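Side-chain contacts in prenylcyclase (Actinoplanes teichomyceticus, PDB 6IJ1), which probably acts as a prenyl cyclase or prenyltransferase on an isoprenoid substrate that remains to be identified: residues 171-176 against 210-215; 160-165 against 178-183; 12-17 against 53-58. All coordinates share one frame; numbering follows the deposited sequence.

How the contacts relate
From the N terminus, contact 3 comes first: helix 10-23 meets the loop after helix 42-52, closing a loop that is complete long before the other two contacts begin. Contact 2 opens next at 160-165, and contact 1 opens at 171-176 before 178-183 closes contact 2; the closure of contact 1 at 210-215 follows, so these two cross. They share helix 173-182, which contact 2 joins to helix 158-164 and contact 1 to the loop before helix 216-229. Val176 CG1 packs on Thr161 CG2 between them. Contact 3 lies apart, its centre about 29 Å from that of contact 2, on the opposite side of the chain's centre.

Contact 1 of 3, residues 171-176 against 210-215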
loop_
_atom_site.group_PDB
_atom_site.type_symbol
_atom_site.label_atom_id
_atom_site.label_comp_id
_atom_site.label_asym_id
_atom_site.label_seq_id
_atom_site.Cartn_x
_atom_site.Cartn_y
_atom_site.Cartn_z
ATOM N N PRO A 171 4.860 1.384 17.986
ATOM C CA PRO A 171 6.007 1.516 18.904
ATOM C C PRO A 171 7.194 2.203 18.251
ATOM O O PRO A 171 7.432 2.114 17.045
ATOM C CB PRO A 171 6.347 0.060 19.262
ATOM C CG PRO A 171 5.078 -0.684 19.081
ATOM C CD PRO A 171 4.465 -0.033 17.796
ATOM N N ARG A 172 7.987 2.883 19.062
ATOM C CA ARG A 172 9.213 3.507 18.557
ATOM C C ARG A 172 8.934 4.450 17.387
ATOM O O ARG A 172 9.748 4.556 16.479
ATOM C CB ARG A 172 10.271 2.465 18.144
ATOM C CG ARG A 172 10.594 1.496 19.295
ATOM C CD ARG A 172 11.724 0.540 18.965
ATOM N NE ARG A 172 12.968 1.282 18.827
ATOM C CZ ARG A 172 14.067 0.776 18.279
ATOM N NH1 ARG A 172 15.163 1.527 18.205
ATOM N NH2 ARG A 172 14.047 -0.468 17.790
ATOM N N ARG A 173 7.803 5.130 17.445
ATOM C CA ARG A 173 7.346 5.852 16.253
ATOM C C ARG A 173 8.286 6.986 15.898
ATOM O O ARG A 173 8.544 7.242 14.713
ATOM C CB ARG A 173 5.925 6.339 16.428
ATOM C CG ARG A 173 5.343 6.911 15.117
ATOM C CD ARG A 173 3.906 7.250 15.303
ATOM N NE ARG A 173 3.327 7.657 14.031
ATOM C CZ ARG A 173 2.326 8.491 13.878
ATOM N NH1 ARG A 173 1.767 9.128 14.952
ATOM N NH2 ARG A 173 1.837 8.735 12.671
ATOM N N GLU A 174 8.837 7.690 16.889
ATOM C CA GLU A 174 9.755 8.757 16.536
ATOM C C GLU A 174 10.984 8.237 15.805
ATOM O O GLU A 174 11.469 8.858 14.845
ATOM C CB GLU A 174 10.154 9.515 17.823
ATOM C CG GLU A 174 11.402 10.371 17.724
ATOM C CD GLU A 174 11.738 11.026 19.053
ATOM O OE1 GLU A 174 10.788 11.432 19.734
ATOM O OE2 GLU A 174 12.944 11.135 19.456
ATOM N N HIS A 175 11.541 7.128 16.286
ATOM C CA HIS A 175 12.670 6.475 15.661
ATOM C C HIS A 175 12.343 6.098 14.207
ATOM O O HIS A 175 13.165 6.295 13.305
ATOM C CB HIS A 175 13.009 5.249 16.512
ATOM C CG HIS A 175 14.063 4.368 15.946
ATOM N ND1 HIS A 175 15.376 4.770 15.850
ATOM C CD2 HIS A 175 14.025 3.085 15.500
ATOM C CE1 HIS A 175 16.102 3.780 15.358
ATOM N NE2 HIS A 175 15.306 2.754 15.126
ATOM N N VAL A 176 11.149 5.557 13.994
ATOM C CA VAL A 176 10.737 5.122 12.654
ATOM C C VAL A 176 10.523 6.325 11.744
ATOM O O VAL A 176 10.967 6.325 10.582
ATOM C CB VAL A 176 9.480 4.254 12.757
ATOM C CG1 VAL A 176 8.943 3.919 11.339
ATOM C CG2 VAL A 176 9.778 2.918 13.469
ATOM N N ALA A 210 1.878 13.268 7.669
ATOM C CA ALA A 210 1.008 14.429 7.923
ATOM C C ALA A 210 0.511 14.416 9.344
ATOM O O ALA A 210 0.050 15.431 9.838
ATOM C CB ALA A 210 -0.157 14.413 6.957
ATOM N N THR A 211 0.700 13.289 10.020
ATOM C CA THR A 211 0.132 13.060 11.317
ATOM C C THR A 211 1.168 13.307 12.422
ATOM O O THR A 211 0.870 13.092 13.612
ATOM C CB THR A 211 -0.471 11.625 11.340
ATOM O OG1 THR A 211 0.560 10.653 11.387
ATOM C CG2 THR A 211 -1.280 11.268 10.052
ATOM N N VAL A 212 2.344 13.850 12.059
ATOM C CA VAL A 212 3.510 14.089 12.929
ATOM C C VAL A 212 4.170 15.453 12.744
ATOM O O VAL A 212 4.409 15.903 11.616
ATOM C CB VAL A 212 4.542 12.968 12.667
ATOM C CG1 VAL A 212 5.888 13.297 13.251
ATOM C CG2 VAL A 212 3.986 11.647 13.233
ATOM N N PRO A 213 4.531 16.167 13.813
ATOM C CA PRO A 213 5.164 17.470 13.628
ATOM C C PRO A 213 6.590 17.325 13.117
ATOM O O PRO A 213 7.231 16.270 13.208
ATOM C CB PRO A 213 5.144 18.091 15.036
ATOM C CG PRO A 213 4.052 17.302 15.759
ATOM C CD PRO A 213 4.217 15.908 15.228
ATOM N N GLY A 214 7.059 18.397 12.470
ATOM C CA GLY A 214 8.407 18.370 11.954
ATOM C C GLY A 214 8.589 17.769 10.562
ATOM O O GLY A 214 9.728 17.708 10.057
ATOM N N THR A 215 7.514 17.382 9.900
ATOM C CA THR A 215 7.624 16.716 8.613
ATOM C C THR A 215 7.126 17.576 7.477
ATOM O O THR A 215 7.097 17.120 6.315
ATOM C CB THR A 215 6.840 15.389 8.633
ATOM O OG1 THR A 215 5.441 15.700 8.674
ATOM C CG2 THR A 215 7.251 14.496 9.788
HETATM O O HOH W 1 -0.627 10.497 14.687
#
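Arg173 reaches from the first turn of helix 173-182 to Thr211 and Val212. CB and CG carry the chain away from the helix, CG anti to the backbone N (chi1 -171°), and the extended run through CD brings the guanidinium to the loop. There NE donates to Ala165 O of segment 160-165, while lying 4.1 Å from Val212 CG2. CZ sits under that same methyl, 3.6 Å from Val212 CG2, which lies over the centre of one guanidinium face. At the tip the two nitrogens part company: NH2 donates to Thr211 OG1 at 2.6 Å, a short but bent bond (137°) tilted 17° from the guanidinium plane, and NH1 donates in plane to water 1, 2.8 Å from its oxygen, which in turn donates to Thr211 O. Thr211 OG1 is also bonded to Ser208 O, so the hydroxyl has two partners. Cut back to an alanine, this position would probably leave Thr211 OG1 and Ala165 O without the guanidinium they share and uncover the Val212 methyl. The contact lies at the protein surface, joining the N-terminal end of helix 173-182 to loop 210-215, where a type II beta turn begins at Val212, between helices 198-209 and 216-229.

Contact 2 of 3, residues 160-165 against 178-183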
loop_
_atom_site.group_PDB
_atom_site.type_symbol
_atom_site.label_atom_id
_atom_site.label_comp_id
_atom_site.label_asym_id
_atom_site.label_seq_id
_atom_site.Cartn_x
_atom_site.Cartn_y
_atom_site.Cartn_z
ATOM N N VAL A 160 7.248 -0.168 3.151
ATOM C CA VAL A 160 6.584 -0.675 4.354
ATOM C C VAL A 160 6.730 0.339 5.466
ATOM O O VAL A 160 5.771 0.609 6.202
ATOM C CB VAL A 160 7.215 -2.026 4.719
ATOM C CG1 VAL A 160 6.636 -2.529 6.041
ATOM C CG2 VAL A 160 6.969 -3.044 3.546
ATOM N N THR A 161 7.926 0.928 5.587
ATOM C CA THR A 161 8.125 1.965 6.613
ATOM C C THR A 161 7.177 3.117 6.373
ATOM O O THR A 161 6.560 3.642 7.320
ATOM C CB THR A 161 9.552 2.455 6.565
ATOM O OG1 THR A 161 10.448 1.355 6.670
ATOM C CG2 THR A 161 9.853 3.462 7.699
ATOM N N ALA A 162 7.028 3.530 5.109
ATOM C CA ALA A 162 6.134 4.645 4.794
ATOM C C ALA A 162 4.714 4.367 5.232
ATOM O O ALA A 162 4.038 5.277 5.708
ATOM C CB ALA A 162 6.184 4.913 3.271
ATOM N N ALA A 163 4.238 3.133 5.081
ATOM C CA ALA A 163 2.882 2.775 5.501
ATOM C C ALA A 163 2.772 2.737 7.011
ATOM O O ALA A 163 1.874 3.392 7.583
ATOM C CB ALA A 163 2.514 1.396 4.911
ATOM N N VAL A 164 3.616 1.931 7.671
ATOM C CA VAL A 164 3.365 1.736 9.112
ATOM C C VAL A 164 3.661 2.979 9.957
ATOM O O VAL A 164 3.116 3.090 11.061
ATOM C CB VAL A 164 4.121 0.530 9.655
ATOM C CG1 VAL A 164 3.690 -0.772 8.877
ATOM C CG2 VAL A 164 5.602 0.706 9.671
ATOM N N ALA A 165 4.491 3.902 9.457
ATOM C CA ALA A 165 4.778 5.140 10.186
ATOM C C ALA A 165 3.528 5.935 10.407
ATOM O O ALA A 165 3.521 6.821 11.280
ATOM C CB ALA A 165 5.751 6.004 9.392
ATOM N N ASN A 178 12.004 9.197 11.988
ATOM C CA ASN A 178 13.317 9.736 11.639
ATOM C C ASN A 178 13.972 8.930 10.537
ATOM O O ASN A 178 14.565 9.512 9.621
ATOM C CB ASN A 178 14.241 9.804 12.875
ATOM C CG ASN A 178 13.842 10.948 13.773
ATOM O OD1 ASN A 178 13.214 11.894 13.300
ATOM N ND2 ASN A 178 14.180 10.869 15.049
ATOM N N GLY A 179 13.816 7.599 10.582
ATOM C CA GLY A 179 14.402 6.753 9.564
ATOM C C GLY A 179 13.717 6.983 8.228
ATOM O O GLY A 179 14.386 7.060 7.186
ATOM N N LEU A 180 12.402 7.150 8.259
ATOM C CA LEU A 180 11.669 7.431 7.017
ATOM C C LEU A 180 12.116 8.753 6.413
ATOM O O LEU A 180 12.427 8.831 5.207
ATOM C CB LEU A 180 10.178 7.439 7.299
ATOM C CG LEU A 180 9.250 7.732 6.122
ATOM C CD1 LEU A 180 9.455 6.632 4.979
ATOM C CD2 LEU A 180 7.803 7.737 6.542
ATOM N N LEU A 181 12.238 9.803 7.245
ATOM C CA LEU A 181 12.681 11.098 6.733
ATOM C C LEU A 181 14.074 11.013 6.125
ATOM O O LEU A 181 14.312 11.610 5.068
ATOM C CB LEU A 181 12.681 12.134 7.866
ATOM C CG LEU A 181 11.268 12.494 8.319
ATOM C CD1 LEU A 181 11.398 13.378 9.593
ATOM C CD2 LEU A 181 10.472 13.308 7.274
ATOM N N ARG A 182 14.994 10.228 6.740
ATOM C CA ARG A 182 16.336 10.125 6.190
ATOM C C ARG A 182 16.355 9.381 4.847
ATOM O O ARG A 182 17.290 9.562 4.044
ATOM C CB ARG A 182 17.269 9.398 7.170
ATOM C CG ARG A 182 17.765 10.332 8.293
ATOM C CD ARG A 182 18.880 9.642 9.114
ATOM N NE ARG A 182 18.365 8.474 9.815
ATOM C CZ ARG A 182 17.803 8.518 11.023
ATOM N NH1 ARG A 182 17.712 9.666 11.683
ATOM N NH2 ARG A 182 17.348 7.402 11.576
ATOM N N ALA A 183 15.318 8.587 4.548
ATOM C CA ALA A 183 15.284 7.856 3.288
ATOM C C ALA A 183 14.724 8.677 2.115
ATOM O O ALA A 183 14.714 8.182 0.965
ATOM C CB ALA A 183 14.465 6.584 3.493
#
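Thr161 and Ala162 of helix 158-164 meet Leu180 of helix 173-182, two successive helices that run in roughly opposite directions as a helical hairpin, consistent with the alpha-alpha barrel architecture of terpene cyclases and related prenyltransferases. Within the two segments the nearest CA atoms are those of Thr161 and Leu180, 6.5 Å apart. The two halves of the Thr161 side chain do different work. Its hydroxyl turns back along its own helix to bond His157 O and also engages Val129 N, so the polar end of this buried residue is satisfied elsewhere. The methyl, anti to the backbone N, is the part that faces the second helix: CG2 rests 4.0 Å from Leu180 CB, and the two side chains slide past each other in opposite senses. At Ala162 it is the backbone as much as the side chain that receives the leucine. Leu180 CD1 lies 3.9 Å from Ala162 CA and 4.1 Å from Ala162 CB, a close approach to the helix permitted by the small alanine. Ala162 O meanwhile accepts a bond from Ser208 OG, and the Ala162 side chain touches Ala205, so helix 198-209 flanks the same residue; it also reaches Leu180, through Leu209. One turn after Thr161 comes Ala165, which meets one branch of the leucine. With CG anti to the backbone N (chi1 179°), Leu180 reaches toward helix 158-164; both its methyls approach Ala162, and CD2 also lies 3.9 Å from Ala165 CB.

Contact 3 of 3, residues 12-17 against 53-58; sequences SAVRRG and VQLPHE
The imidazole of His57 presents an edge to Val14: CG1 of the valine lies near the ring plane, 4.0 Å from His57 NE2 and 4.1 Å from His57 CD2. Arg15 CB comes to the same ring obliquely, 4.1 Å from His57 CE1, so neighbouring residues of helix 10-23 both pack against the far end of the imidazole. The setting is a helix-to-loop junction. His57 occupies the N-cap position of helix 58-71, and the residue before it, Pro56, is the centre of an inverse gamma turn, whose weak bond runs from His57 N to Leu55 O. This tight turn follows helix 42-52 and lets both Leu55 and His57 face the N-terminal helix. For His57, CG lies anti to the carbonyl carbon (chi1 -67°), which carries the ring across the gap to the backbone of the helix, NE2 coming within 4.1 Å of Arg15 CA. From segment 12-17 it is thus aliphatic carbon that meets the imidazole. The Arg15 chain bends at chi3, and its NE stays 5.5 Å from His57 ND1, not in contact; a positive charge so near would, if anything, probably disfavour protonation of the histidine. Helix 327-341 joins the junction from the C-terminal end of the chain, with Leu337 on Val14 and Arg338 on Leu55 and Pro56, so both ends of the chain meet at this loop. Beside the imidazole the valine methyl also has an apolar neighbour in the loop: Val14 CG1 lies 4.3 Å from Leu55 CD1.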
loop_
_atom_site.group_PDB
_atom_site.type_symbol
_atom_site.label_atom_id
_atom_site.label_comp_id
_atom_site.label_asym_id
_atom_site.label_seq_id
_atom_site.Cartn_x
_atom_site.Cartn_y
_atom_site.Cartn_z
ATOM N N SER A 12 -19.958 10.350 -8.888
ATOM C CA SER A 12 -20.459 9.185 -9.600
ATOM C C SER A 12 -19.357 8.135 -9.760
ATOM O O SER A 12 -19.622 6.942 -9.630
ATOM C CB SER A 12 -20.991 9.587 -10.964
ATOM O OG SER A 12 -21.567 8.441 -11.600
ATOM N N ALA A 13 -18.153 8.564 -10.108
ATOM C CA ALA A 13 -17.057 7.606 -10.212
ATOM C C ALA A 13 -16.862 6.865 -8.916
ATOM O O ALA A 13 -16.652 5.648 -8.913
ATOM C CB ALA A 13 -15.777 8.321 -10.614
ATOM N N VAL A 14 -16.890 7.577 -7.779
ATOM C CA VAL A 14 -16.696 6.905 -6.494
ATOM C C VAL A 14 -17.803 5.897 -6.251
ATOM O O VAL A 14 -17.555 4.773 -5.809
ATOM C CB VAL A 14 -16.587 7.950 -5.365
ATOM C CG1 VAL A 14 -16.653 7.308 -3.987
ATOM C CG2 VAL A 14 -15.286 8.695 -5.485
ATOM N N ARG A 15 -19.061 6.314 -6.454
ATOM C CA ARG A 15 -20.168 5.391 -6.288
ATOM C C ARG A 15 -20.011 4.130 -7.139
ATOM O O ARG A 15 -20.170 3.019 -6.642
ATOM C CB ARG A 15 -21.493 6.093 -6.608
ATOM C CG ARG A 15 -22.710 5.192 -6.339
ATOM C CD ARG A 15 -24.023 5.826 -6.854
ATOM N NE ARG A 15 -23.948 7.288 -6.785
ATOM C CZ ARG A 15 -23.822 8.079 -7.856
ATOM N NH1 ARG A 15 -23.755 7.536 -9.073
ATOM N NH2 ARG A 15 -23.740 9.403 -7.717
ATOM N N ARG A 16 -19.627 4.304 -8.416
ATOM C CA ARG A 16 -19.486 3.132 -9.283
ATOM C C ARG A 16 -18.301 2.237 -8.870
ATOM O O ARG A 16 -18.369 1.015 -9.001
ATOM C CB ARG A 16 -19.301 3.578 -10.722
ATOM C CG ARG A 16 -20.627 4.102 -11.355
ATOM C CD ARG A 16 -20.316 4.877 -12.654
ATOM N NE ARG A 16 -19.611 3.981 -13.547
ATOM C CZ ARG A 16 -18.801 4.377 -14.519
ATOM N NH1 ARG A 16 -18.609 5.665 -14.795
ATOM N NH2 ARG A 16 -18.173 3.469 -15.247
ATOM N N GLY A 17 -17.240 2.837 -8.331
ATOM C CA GLY A 17 -16.126 2.051 -7.834
ATOM C C GLY A 17 -16.484 1.289 -6.574
ATOM O O GLY A 17 -16.075 0.138 -6.373
ATOM N N VAL A 53 -14.062 2.311 4.414
ATOM C CA VAL A 53 -14.625 2.946 5.616
ATOM C C VAL A 53 -14.445 4.458 5.607
ATOM O O VAL A 53 -15.056 5.149 6.438
ATOM C CB VAL A 53 -14.049 2.359 6.940
ATOM C CG1 VAL A 53 -14.359 0.872 7.112
ATOM C CG2 VAL A 53 -12.542 2.628 7.124
ATOM N N GLN A 54 -13.677 5.021 4.674
ATOM C CA GLN A 54 -13.477 6.461 4.551
ATOM C C GLN A 54 -14.386 7.121 3.517
ATOM O O GLN A 54 -14.310 8.350 3.348
ATOM C CB GLN A 54 -12.034 6.752 4.176
ATOM C CG GLN A 54 -11.039 6.256 5.190
ATOM C CD GLN A 54 -9.624 6.478 4.681
ATOM O OE1 GLN A 54 -9.201 7.627 4.442
ATOM N NE2 GLN A 54 -8.909 5.374 4.408
ATOM N N LEU A 55 -15.211 6.360 2.798
ATOM C CA LEU A 55 -16.055 6.875 1.733
ATOM C C LEU A 55 -17.440 7.174 2.279
ATOM O O LEU A 55 -17.919 6.493 3.184
ATOM C CB LEU A 55 -16.162 5.865 0.593
ATOM C CG LEU A 55 -14.774 5.587 -0.020
ATOM C CD1 LEU A 55 -14.912 4.586 -1.159
ATOM C CD2 LEU A 55 -14.094 6.864 -0.498
ATOM N N PRO A 56 -18.118 8.168 1.705
ATOM C CA PRO A 56 -19.438 8.571 2.225
ATOM C C PRO A 56 -20.572 7.737 1.635
ATOM O O PRO A 56 -21.457 8.233 0.907
ATOM C CB PRO A 56 -19.506 10.044 1.813
ATOM C CG PRO A 56 -18.804 10.065 0.454
ATOM C CD PRO A 56 -17.637 9.063 0.635
ATOM N N HIS A 57 -20.569 6.442 1.952
ATOM C CA HIS A 57 -21.558 5.510 1.428
ATOM C C HIS A 57 -21.810 4.483 2.517
ATOM O O HIS A 57 -20.885 3.815 2.978
ATOM C CB HIS A 57 -21.070 4.864 0.095
ATOM C CG HIS A 57 -20.970 5.844 -1.048
ATOM N ND1 HIS A 57 -22.075 6.331 -1.724
ATOM C CD2 HIS A 57 -19.895 6.464 -1.603
ATOM C CE1 HIS A 57 -21.684 7.183 -2.658
ATOM N NE2 HIS A 57 -20.367 7.288 -2.603
ATOM N N GLU A 58 -23.053 4.377 2.985
ATOM C CA GLU A 58 -23.286 3.544 4.152
ATOM C C GLU A 58 -22.923 2.082 3.892
ATOM O O GLU A 58 -22.405 1.394 4.789
ATOM C CB GLU A 58 -24.745 3.692 4.626
ATOM C CG GLU A 58 -25.797 3.276 3.623
ATOM C CD GLU A 58 -27.239 3.473 4.131
ATOM O OE1 GLU A 58 -27.429 3.813 5.330
ATOM O OE2 GLU A 58 -28.179 3.288 3.316
#